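Local structure of YcgJ protein (Bacillus subtilis, 1XXL) at residues I198-F212 with L216-K228. The protein is probably an S-adenosylmethionine-dependent methyltransferase, expected to transfer a methyl group to a substrate that remains unidentified. Residues are numbered along the deposited sequence; the frame is centred on the assembly and turned at random.
Sequences ITHLNHASDEARDTF and LNQNGQPISFCLK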
loop_
_atom_site.group_PDB
_atom_site.type_symbol
_atom_site.label_atom_id
_atom_site.label_comp_id
_atom_site.label_asym_id
_atom_site.label_seq_id
_atom_site.Cartn_x
_atom_site.Cartn_y
_atom_site.Cartn_z
ATOM N N ILE A 198 23.077 -2.895 5.298
ATOM C CA ILE A 198 24.207 -2.246 4.652
ATOM C C ILE A 198 24.938 -3.245 3.759
ATOM O O ILE A 198 25.245 -2.939 2.611
ATOM C CB ILE A 198 25.157 -1.580 5.682
ATOM C CG1 ILE A 198 24.442 -0.402 6.383
ATOM C CG2 ILE A 198 26.423 -1.116 5.007
ATOM C CD1 ILE A 198 25.151 0.134 7.659
ATOM N N THR A 199 25.183 -4.452 4.273
ATOM C CA THR A 199 25.805 -5.535 3.480
ATOM C C THR A 199 24.973 -5.878 2.228
ATOM O O THR A 199 25.516 -6.053 1.147
ATOM C CB THR A 199 25.992 -6.826 4.331
ATOM O OG1 THR A 199 26.844 -6.547 5.438
ATOM C CG2 THR A 199 26.608 -7.956 3.535
ATOM N N HIS A 200 23.657 -5.973 2.399
ATOM C CA HIS A 200 22.729 -6.279 1.303
ATOM C C HIS A 200 22.843 -5.252 0.181
ATOM O O HIS A 200 22.957 -5.608 -0.987
ATOM C CB HIS A 200 21.299 -6.307 1.865
ATOM C CG HIS A 200 20.274 -6.856 0.929
ATOM N ND1 HIS A 200 20.366 -8.114 0.371
ATOM C CD2 HIS A 200 19.112 -6.324 0.480
ATOM C CE1 HIS A 200 19.309 -8.329 -0.393
ATOM N NE2 HIS A 200 18.527 -7.260 -0.341
ATOM N N LEU A 201 22.828 -3.974 0.553
ATOM C CA LEU A 201 22.943 -2.866 -0.414
ATOM C C LEU A 201 24.324 -2.799 -1.060
ATOM O O LEU A 201 24.441 -2.572 -2.254
ATOM C CB LEU A 201 22.593 -1.520 0.261
ATOM C CG LEU A 201 21.112 -1.323 0.651
ATOM C CD1 LEU A 201 20.885 -0.126 1.615
ATOM C CD2 LEU A 201 20.227 -1.181 -0.578
ATOM N N ASN A 202 25.370 -3.003 -0.263
ATOM C CA ASN A 202 26.742 -2.957 -0.762
ATOM C C ASN A 202 27.106 -4.106 -1.671
ATOM O O ASN A 202 27.974 -3.958 -2.516
ATOM C CB ASN A 202 27.739 -2.916 0.412
ATOM C CG ASN A 202 27.987 -1.513 0.885
ATOM O OD1 ASN A 202 27.317 -1.021 1.796
ATOM N ND2 ASN A 202 28.918 -0.831 0.228
ATOM N N HIS A 203 26.459 -5.258 -1.489
ATOM C CA HIS A 203 26.715 -6.422 -2.329
ATOM C C HIS A 203 25.675 -6.617 -3.444
ATOM O O HIS A 203 25.654 -7.645 -4.102
ATOM C CB HIS A 203 26.796 -7.669 -1.438
ATOM C CG HIS A 203 27.996 -7.684 -0.547
ATOM N ND1 HIS A 203 28.213 -6.735 0.428
ATOM C CD2 HIS A 203 29.050 -8.531 -0.488
ATOM C CE1 HIS A 203 29.357 -6.989 1.043
ATOM N NE2 HIS A 203 29.880 -8.077 0.508
ATOM N N ALA A 204 24.819 -5.627 -3.665
ATOM C CA ALA A 204 23.856 -5.663 -4.777
ATOM C C ALA A 204 24.509 -5.919 -6.162
ATOM O O ALA A 204 25.543 -5.347 -6.479
ATOM C CB ALA A 204 23.052 -4.340 -4.802
ATOM N N SER A 205 23.897 -6.770 -6.985
ATOM C CA SER A 205 24.334 -6.939 -8.377
ATOM C C SER A 205 24.226 -5.620 -9.139
ATOM O O SER A 205 23.571 -4.678 -8.687
ATOM C CB SER A 205 23.454 -7.955 -9.082
ATOM O OG SER A 205 22.135 -7.479 -9.170
ATOM N N ASP A 206 24.856 -5.560 -10.300
ATOM C CA ASP A 206 24.744 -4.406 -11.161
ATOM C C ASP A 206 23.295 -4.128 -11.528
ATOM O O ASP A 206 22.877 -2.984 -11.551
ATOM C CB ASP A 206 25.568 -4.597 -12.432
ATOM C CG ASP A 206 27.061 -4.566 -12.166
ATOM O OD1 ASP A 206 27.468 -4.014 -11.121
ATOM O OD2 ASP A 206 27.830 -5.086 -13.001
ATOM N N GLU A 207 22.532 -5.183 -11.790
ATOM C CA GLU A 207 21.132 -5.042 -12.169
ATOM C C GLU A 207 20.301 -4.456 -11.001
ATOM O O GLU A 207 19.443 -3.619 -11.235
ATOM C CB GLU A 207 20.540 -6.381 -12.627
ATOM C CG GLU A 207 21.418 -7.189 -13.604
ATOM C CD GLU A 207 22.533 -7.965 -12.877
ATOM O OE1 GLU A 207 22.221 -8.755 -11.951
ATOM O OE2 GLU A 207 23.720 -7.758 -13.196
ATOM N N ALA A 208 20.554 -4.902 -9.769
ATOM C CA ALA A 208 19.862 -4.376 -8.587
ATOM C C ALA A 208 20.223 -2.902 -8.313
ATOM O O ALA A 208 19.363 -2.070 -7.968
ATOM C CB ALA A 208 20.165 -5.235 -7.365
ATOM N N ARG A 209 21.504 -2.595 -8.470
ATOM C CA ARG A 209 21.986 -1.234 -8.330
ATOM C C ARG A 209 21.335 -0.266 -9.328
ATOM O O ARG A 209 21.037 0.881 -8.986
ATOM C CB ARG A 209 23.494 -1.221 -8.503
ATOM C CG ARG A 209 24.259 -1.693 -7.289
ATOM C CD ARG A 209 25.663 -2.132 -7.710
ATOM N NE ARG A 209 26.728 -1.508 -6.926
ATOM C CZ ARG A 209 27.183 -1.939 -5.740
ATOM N NH1 ARG A 209 26.694 -3.033 -5.173
ATOM N NH2 ARG A 209 28.164 -1.263 -5.125
ATOM N N ASP A 210 21.131 -0.735 -10.564
ATOM C CA ASP A 210 20.441 0.036 -11.606
ATOM C C ASP A 210 18.943 0.142 -11.307
ATOM O O ASP A 210 18.383 1.223 -11.262
ATOM C CB ASP A 210 20.688 -0.637 -12.976
ATOM C CG ASP A 210 20.021 0.114 -14.158
ATOM O OD1 ASP A 210 20.041 1.382 -14.182
ATOM O OD2 ASP A 210 19.480 -0.577 -15.076
ATOM N N THR A 211 18.295 -0.992 -11.083
ATOM C CA THR A 211 16.856 -1.025 -10.872
ATOM C C THR A 211 16.439 -0.215 -9.651
ATOM O O THR A 211 15.445 0.492 -9.690
ATOM C CB THR A 211 16.366 -2.483 -10.699
ATOM O OG1 THR A 211 16.632 -3.213 -11.908
ATOM C CG2 THR A 211 14.870 -2.534 -10.402
ATOM N N PHE A 212 17.190 -0.327 -8.562
ATOM C CA PHE A 212 16.804 0.318 -7.301
ATOM C C PHE A 212 17.624 1.578 -6.981
ATOM O O PHE A 212 17.620 2.034 -5.850
ATOM C CB PHE A 212 16.830 -0.696 -6.134
ATOM C CG PHE A 212 15.922 -1.879 -6.355
ATOM C CD1 PHE A 212 14.550 -1.719 -6.354
ATOM C CD2 PHE A 212 16.442 -3.144 -6.624
ATOM C CE1 PHE A 212 13.723 -2.789 -6.569
ATOM C CE2 PHE A 212 15.605 -4.216 -6.852
ATOM C CZ PHE A 212 14.254 -4.040 -6.820
ATOM N N LEU A 216 25.616 5.101 -2.632
ATOM C CA LEU A 216 26.434 4.800 -1.448
ATOM C C LEU A 216 27.590 5.794 -1.283
ATOM O O LEU A 216 28.083 6.348 -2.265
ATOM C CB LEU A 216 27.043 3.383 -1.581
ATOM C CG LEU A 216 26.095 2.228 -1.947
ATOM C CD1 LEU A 216 26.859 0.961 -2.252
ATOM C CD2 LEU A 216 25.115 1.999 -0.835
ATOM N N ASN A 217 28.019 6.001 -0.039
ATOM C CA ASN A 217 29.302 6.658 0.251
ATOM C C ASN A 217 30.463 5.734 -0.121
ATOM O O ASN A 217 30.284 4.511 -0.223
ATOM C CB ASN A 217 29.413 6.995 1.738
ATOM C CG ASN A 217 28.562 8.180 2.137
ATOM O OD1 ASN A 217 28.896 9.317 1.820
ATOM N ND2 ASN A 217 27.483 7.929 2.882
ATOM N N GLN A 218 31.653 6.306 -0.316
ATOM C CA GLN A 218 32.845 5.489 -0.605
ATOM C C GLN A 218 33.110 4.454 0.474
ATOM O O GLN A 218 33.550 3.368 0.163
ATOM C CB GLN A 218 34.112 6.328 -0.791
ATOM C CG GLN A 218 34.050 7.247 -2.000
ATOM C CD GLN A 218 35.395 7.459 -2.710
ATOM O OE1 GLN A 218 36.477 7.320 -2.100
ATOM N NE2 GLN A 218 35.328 7.834 -4.000
ATOM N N ASN A 219 32.852 4.787 1.734
ATOM C CA ASN A 219 33.021 3.808 2.824
ATOM C C ASN A 219 31.866 2.804 2.983
ATOM O O ASN A 219 31.804 2.086 3.989
ATOM C CB ASN A 219 33.315 4.517 4.157
ATOM C CG ASN A 219 32.103 5.237 4.744
ATOM O OD1 ASN A 219 32.159 5.712 5.878
ATOM N ND2 ASN A 219 31.010 5.327 3.983
ATOM N N GLY A 220 30.964 2.754 1.997
ATOM C CA GLY A 220 29.870 1.783 1.985
ATOM C C GLY A 220 28.625 2.179 2.742
ATOM O O GLY A 220 27.653 1.445 2.727
ATOM N N GLN A 221 28.637 3.324 3.414
ATOM C CA GLN A 221 27.456 3.798 4.142
ATOM C C GLN A 221 26.398 4.205 3.096
ATOM O O GLN A 221 26.687 5.032 2.221
ATOM C CB GLN A 221 27.813 4.972 5.053
ATOM C CG GLN A 221 26.654 5.540 5.877
ATOM C CD GLN A 221 26.179 4.611 6.988
ATOM O OE1 GLN A 221 26.811 3.592 7.284
ATOM N NE2 GLN A 221 25.056 4.968 7.616
ATOM N N PRO A 222 25.200 3.573 3.133
ATOM C CA PRO A 222 24.220 3.889 2.089
ATOM C C PRO A 222 23.663 5.297 2.224
ATOM O O PRO A 222 23.576 5.828 3.332
ATOM C CB PRO A 222 23.135 2.833 2.293
ATOM C CG PRO A 222 23.801 1.762 3.143
ATOM C CD PRO A 222 24.694 2.528 4.036
ATOM N N ILE A 223 23.291 5.879 1.085
ATOM C CA ILE A 223 22.739 7.219 1.036
ATOM C C ILE A 223 21.278 7.204 0.625
ATOM O O ILE A 223 20.438 7.819 1.285
ATOM C CB ILE A 223 23.574 8.092 0.083
ATOM C CG1 ILE A 223 24.947 8.343 0.717
ATOM C CG2 ILE A 223 22.877 9.421 -0.193
ATOM C CD1 ILE A 223 25.987 8.847 -0.258
ATOM N N SER A 224 20.977 6.521 -0.475
ATOM C CA SER A 224 19.626 6.489 -0.995
ATOM C C SER A 224 19.384 5.281 -1.896
ATOM O O SER A 224 20.321 4.629 -2.358
ATOM C CB SER A 224 19.319 7.791 -1.757
ATOM O OG SER A 224 20.177 7.952 -2.865
ATOM N N PHE A 225 18.115 4.994 -2.124
ATOM C CA PHE A 225 17.703 4.003 -3.122
ATOM C C PHE A 225 16.274 4.312 -3.517
ATOM O O PHE A 225 15.650 5.175 -2.909
ATOM C CB PHE A 225 17.879 2.560 -2.610
ATOM C CG PHE A 225 17.087 2.232 -1.362
ATOM C CD1 PHE A 225 15.796 1.729 -1.451
ATOM C CD2 PHE A 225 17.650 2.404 -0.097
ATOM C CE1 PHE A 225 15.080 1.416 -0.304
ATOM C CE2 PHE A 225 16.944 2.084 1.048
ATOM C CZ PHE A 225 15.645 1.604 0.944
ATOM N N CYS A 226 15.770 3.635 -4.536
ATOM C CA CYS A 226 14.395 3.800 -4.945
ATOM C C CYS A 226 13.671 2.481 -4.928
ATOM O O CYS A 226 14.218 1.454 -5.326
ATOM C CB CYS A 226 14.290 4.379 -6.355
ATOM S SG CYS A 226 14.781 6.132 -6.527
ATOM N N LEU A 227 12.427 2.534 -4.491
ATOM C CA LEU A 227 11.504 1.442 -4.603
ATOM C C LEU A 227 10.659 1.686 -5.861
ATOM O O LEU A 227 10.630 2.796 -6.384
ATOM C CB LEU A 227 10.621 1.363 -3.364
ATOM C CG LEU A 227 10.983 0.456 -2.176
ATOM C CD1 LEU A 227 12.383 -0.097 -2.124
ATOM C CD2 LEU A 227 10.575 1.047 -0.857
ATOM N N LYS A 228 10.015 0.628 -6.361
ATOM C CA LYS A 228 9.131 0.725 -7.531
ATOM C C LYS A 228 7.686 0.830 -7.076
ATOM O O LYS A 228 7.160 -0.100 -6.466
ATOM C CB LYS A 228 9.278 -0.512 -8.421
ATOM C CG LYS A 228 10.693 -0.989 -8.658
ATOM C CD LYS A 228 11.621 0.110 -9.112
ATOM C CE LYS A 228 11.431 0.446 -10.533
ATOM N NZ LYS A 228 12.669 1.185 -11.007
#
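Cys226 N gives a nearly straight hydrogen bond of 2.8 Å to Phe212 O, joining the end of helix 206-211 to strand 222-236, which runs antiparallel to its neighbours in the mixed sheet of a Rossmann-like methyltransferase fold. The bond closes the loop that passes through the type I turn Asn217-Gly220. The preceding carbonyl, Thr211 O, accepts from Lys228 NZ at 3.1 Å, with the donor in the carbonyl plane; bends at chi2 and chi3 fold the lysine chain back to that oxygen, while Asn175 of strand 166-179 accepts from the same ammonium group. Cys226 O lies at the edge of the Phe212 ring, 3.4 Å from CD1, and Thr211 CG2 sits over the centre of one face. Helix 198-202 runs at 66° to strand 222-228 and closes the other end with apolar packing. There Pro222 packs against two helical side chains, each crossing it at about a right angle, its CB 3.8 Å from Leu201 CD1 and its CD 3.8 Å from Ile198 CG1, with Tyr180 touching all three. Farther out, Arg209 NH1 bonds Asn202 O, in the guanidinium plane, and Ala204 O, on a lone pair, and its NH2 rests 3.9 Å from Leu216 CD1.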